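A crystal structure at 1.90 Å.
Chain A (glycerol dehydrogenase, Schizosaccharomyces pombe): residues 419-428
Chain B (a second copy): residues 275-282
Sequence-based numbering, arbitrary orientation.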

# COMPACT_ATOMS: atom_id res chain seq x y z
N SER A 419 -3.72 -0.18 -35.52
CA SER A 419 -4.87 -0.94 -35.02
C SER A 419 -5.09 -0.74 -33.52
O SER A 419 -6.23 -0.56 -33.07
CB SER A 419 -4.71 -2.44 -35.31
OG SER A 419 -4.88 -2.72 -36.69
N TYR A 420 -4.01 -0.78 -32.74
CA TYR A 420 -4.11 -0.59 -31.29
C TYR A 420 -4.72 0.78 -30.99
O TYR A 420 -5.64 0.89 -30.18
CB TYR A 420 -2.73 -0.65 -30.62
CG TYR A 420 -2.03 -2.00 -30.58
CD1 TYR A 420 -2.56 -3.13 -31.23
CD2 TYR A 420 -0.81 -2.14 -29.93
CE1 TYR A 420 -1.86 -4.35 -31.24
CE2 TYR A 420 -0.11 -3.34 -29.93
CZ TYR A 420 -0.63 -4.44 -30.59
OH TYR A 420 0.09 -5.62 -30.59
N SER A 421 -4.18 1.81 -31.62
CA SER A 421 -4.67 3.16 -31.41
C SER A 421 -6.13 3.31 -31.81
O SER A 421 -6.91 3.92 -31.08
CB SER A 421 -3.80 4.16 -32.19
OG SER A 421 -2.50 4.25 -31.62
N GLN A 422 -6.51 2.75 -32.95
CA GLN A 422 -7.90 2.83 -33.38
C GLN A 422 -8.81 2.17 -32.34
O GLN A 422 -9.91 2.65 -32.08
CB GLN A 422 -8.10 2.16 -34.74
CG GLN A 422 -7.50 2.94 -35.90
CD GLN A 422 -7.92 2.37 -37.24
OE1 GLN A 422 -9.11 2.23 -37.51
NE2 GLN A 422 -6.94 2.04 -38.08
N LYS A 423 -8.35 1.07 -31.75
CA LYS A 423 -9.15 0.37 -30.74
C LYS A 423 -9.29 1.24 -29.50
O LYS A 423 -10.36 1.31 -28.90
CB LYS A 423 -8.49 -0.96 -30.36
CG LYS A 423 -9.31 -1.79 -29.37
CD LYS A 423 -10.64 -2.21 -29.99
CE LYS A 423 -11.40 -3.18 -29.09
NZ LYS A 423 -12.64 -3.67 -29.76
N TRP A 424 -8.20 1.90 -29.10
CA TRP A 424 -8.24 2.76 -27.92
C TRP A 424 -9.22 3.91 -28.15
O TRP A 424 -10.01 4.24 -27.27
CB TRP A 424 -6.85 3.30 -27.61
CG TRP A 424 -6.86 4.33 -26.53
CD1 TRP A 424 -6.94 4.11 -25.18
CD2 TRP A 424 -6.90 5.75 -26.70
NE1 TRP A 424 -7.03 5.30 -24.51
CE2 TRP A 424 -7.01 6.33 -25.42
CE3 TRP A 424 -6.85 6.59 -27.82
CZ2 TRP A 424 -7.08 7.71 -25.23
CZ3 TRP A 424 -6.92 7.96 -27.63
CH2 TRP A 424 -7.03 8.51 -26.34
N GLN A 425 -9.16 4.53 -29.33
CA GLN A 425 -10.07 5.63 -29.65
C GLN A 425 -11.51 5.14 -29.52
O GLN A 425 -12.36 5.82 -28.95
CB GLN A 425 -9.83 6.13 -31.08
CG GLN A 425 -8.45 6.71 -31.32
CD GLN A 425 -8.18 6.97 -32.79
OE1 GLN A 425 -8.53 6.16 -33.65
NE2 GLN A 425 -7.54 8.09 -33.08
N GLU A 426 -11.78 3.96 -30.06
CA GLU A 426 -13.11 3.37 -30.01
C GLU A 426 -13.57 3.09 -28.58
O GLU A 426 -14.65 3.50 -28.17
CB GLU A 426 -13.15 2.06 -30.80
CG GLU A 426 -14.40 1.22 -30.53
CD GLU A 426 -14.22 -0.24 -30.92
OE1 GLU A 426 -14.26 -0.55 -32.13
OE2 GLU A 426 -14.03 -1.07 -30.00
N GLN A 427 -12.73 2.38 -27.82
CA GLN A 427 -13.04 2.02 -26.44
C GLN A 427 -13.34 3.21 -25.54
O GLN A 427 -14.28 3.19 -24.75
CB GLN A 427 -11.88 1.26 -25.79
CG GLN A 427 -11.50 -0.06 -26.42
CD GLN A 427 -10.35 -0.70 -25.67
OE1 GLN A 427 -9.34 -0.06 -25.39
NE2 GLN A 427 -10.49 -1.99 -25.35
N THR A 428 -12.52 4.25 -25.66
CA THR A 428 -12.66 5.44 -24.83
C THR A 428 -13.61 6.49 -25.39
O THR A 428 -14.00 7.42 -24.68
CB THR A 428 -11.29 6.10 -24.58
OG1 THR A 428 -10.76 6.56 -25.83
CG2 THR A 428 -10.32 5.10 -23.97
N ALA B 275 -4.01 -10.78 -24.82
CA ALA B 275 -5.15 -11.29 -25.57
C ALA B 275 -5.73 -10.30 -26.58
O ALA B 275 -5.90 -10.64 -27.76
CB ALA B 275 -6.25 -11.76 -24.61
N LEU B 276 -6.03 -9.08 -26.14
CA LEU B 276 -6.62 -8.10 -27.06
C LEU B 276 -5.67 -7.63 -28.15
O LEU B 276 -6.09 -7.41 -29.28
CB LEU B 276 -7.19 -6.90 -26.29
CG LEU B 276 -7.80 -5.78 -27.15
CD1 LEU B 276 -8.79 -6.34 -28.18
CD2 LEU B 276 -8.50 -4.78 -26.23
N SER B 277 -4.38 -7.47 -27.82
CA SER B 277 -3.44 -7.03 -28.84
C SER B 277 -3.19 -8.14 -29.86
O SER B 277 -2.95 -7.87 -31.04
CB SER B 277 -2.13 -6.53 -28.21
OG SER B 277 -1.63 -7.40 -27.21
N ALA B 278 -3.28 -9.40 -29.42
CA ALA B 278 -3.11 -10.53 -30.33
C ALA B 278 -4.32 -10.55 -31.27
O ALA B 278 -4.18 -10.79 -32.47
CB ALA B 278 -3.03 -11.84 -29.55
N ILE B 279 -5.50 -10.29 -30.71
CA ILE B 279 -6.71 -10.27 -31.52
C ILE B 279 -6.61 -9.18 -32.58
O ILE B 279 -6.86 -9.42 -33.76
CB ILE B 279 -7.96 -10.03 -30.64
CG1 ILE B 279 -8.23 -11.26 -29.77
CG2 ILE B 279 -9.17 -9.70 -31.52
CD1 ILE B 279 -9.32 -11.07 -28.73
N LEU B 280 -6.24 -7.97 -32.17
CA LEU B 280 -6.09 -6.87 -33.11
C LEU B 280 -5.03 -7.22 -34.15
O LEU B 280 -5.21 -6.96 -35.34
CB LEU B 280 -5.71 -5.58 -32.36
CG LEU B 280 -6.80 -5.03 -31.43
CD1 LEU B 280 -6.23 -3.91 -30.57
CD2 LEU B 280 -7.97 -4.52 -32.27
N SER B 281 -3.93 -7.82 -33.71
CA SER B 281 -2.86 -8.21 -34.61
C SER B 281 -3.36 -9.20 -35.65
O SER B 281 -3.12 -9.03 -36.85
CB SER B 281 -1.71 -8.84 -33.82
OG SER B 281 -1.04 -7.88 -33.02
N ASN B 282 -4.07 -10.23 -35.18
CA ASN B 282 -4.61 -11.27 -36.05
C ASN B 282 -5.52 -10.65 -37.10
O ASN B 282 -5.42 -10.96 -38.29
CB ASN B 282 -5.39 -12.28 -35.19
CG ASN B 282 -5.75 -13.56 -35.93
OD1 ASN B 282 -6.19 -14.53 -35.31
ND2 ASN B 282 -5.57 -13.57 -37.25

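Both stretches are helical, and their axes approach to 10.1 Å with an angle of 117° between the N-to-C directions, so the helices cross steeply and neither runs alongside the other. The backbones come nearest where Ser A419 CA lies 6.3 Å from Leu B280 CA. Together the two surfaces bury 344 Å², and no hydrogen bond or salt bridge spans them; the contact rests on packing.

Leu B280 contributes most, with 89 Å² covered. Its CA-to-CB bond points toward chain A, and with chi1 at -67° (m) and chi2 at 170° (t) its CD1 reaches three residues of the opposing helix: 3.8 Å from Tyr A420 CD1, 3.7 Å from Lys A423 CB and 4.2 Å from Ser A419 O. The spacing of these partners, 419, 420 and 423, is that of one helical turn, so the methyl sits against adjacent positions on a single helix surface.

Tyr A420, with 75 Å² covered, leaves its backbone sideways, but its ring end swings nearer to chain B. Its OH stands 3.4 Å from Ser B277 CB and 3.5 Å from Ser B281 OG, the latter near the ring plane, at its edge. No hydrogen bond joins the two hydroxyls; Ser B281 OG donates to Ser B277 O at 2.8 Å in its own helix and is also hydrogen-bonded elsewhere in the structure.

Lys A423, covered by 46 Å², uses its aliphatic portion for packing. Besides the CB contact with Leu B280, its CE lies 4.2 Å from Leu B276 CD1. The charged end is paired within chain A, where Lys A423 NZ forms a salt bridge with Glu A426 OE2 at 3.0 Å. One turn further along, Gln A427 NE2 approaches Leu B276 CD2 at 3.5 Å, a van der Waals contact, since a methyl offers the amide no acceptor.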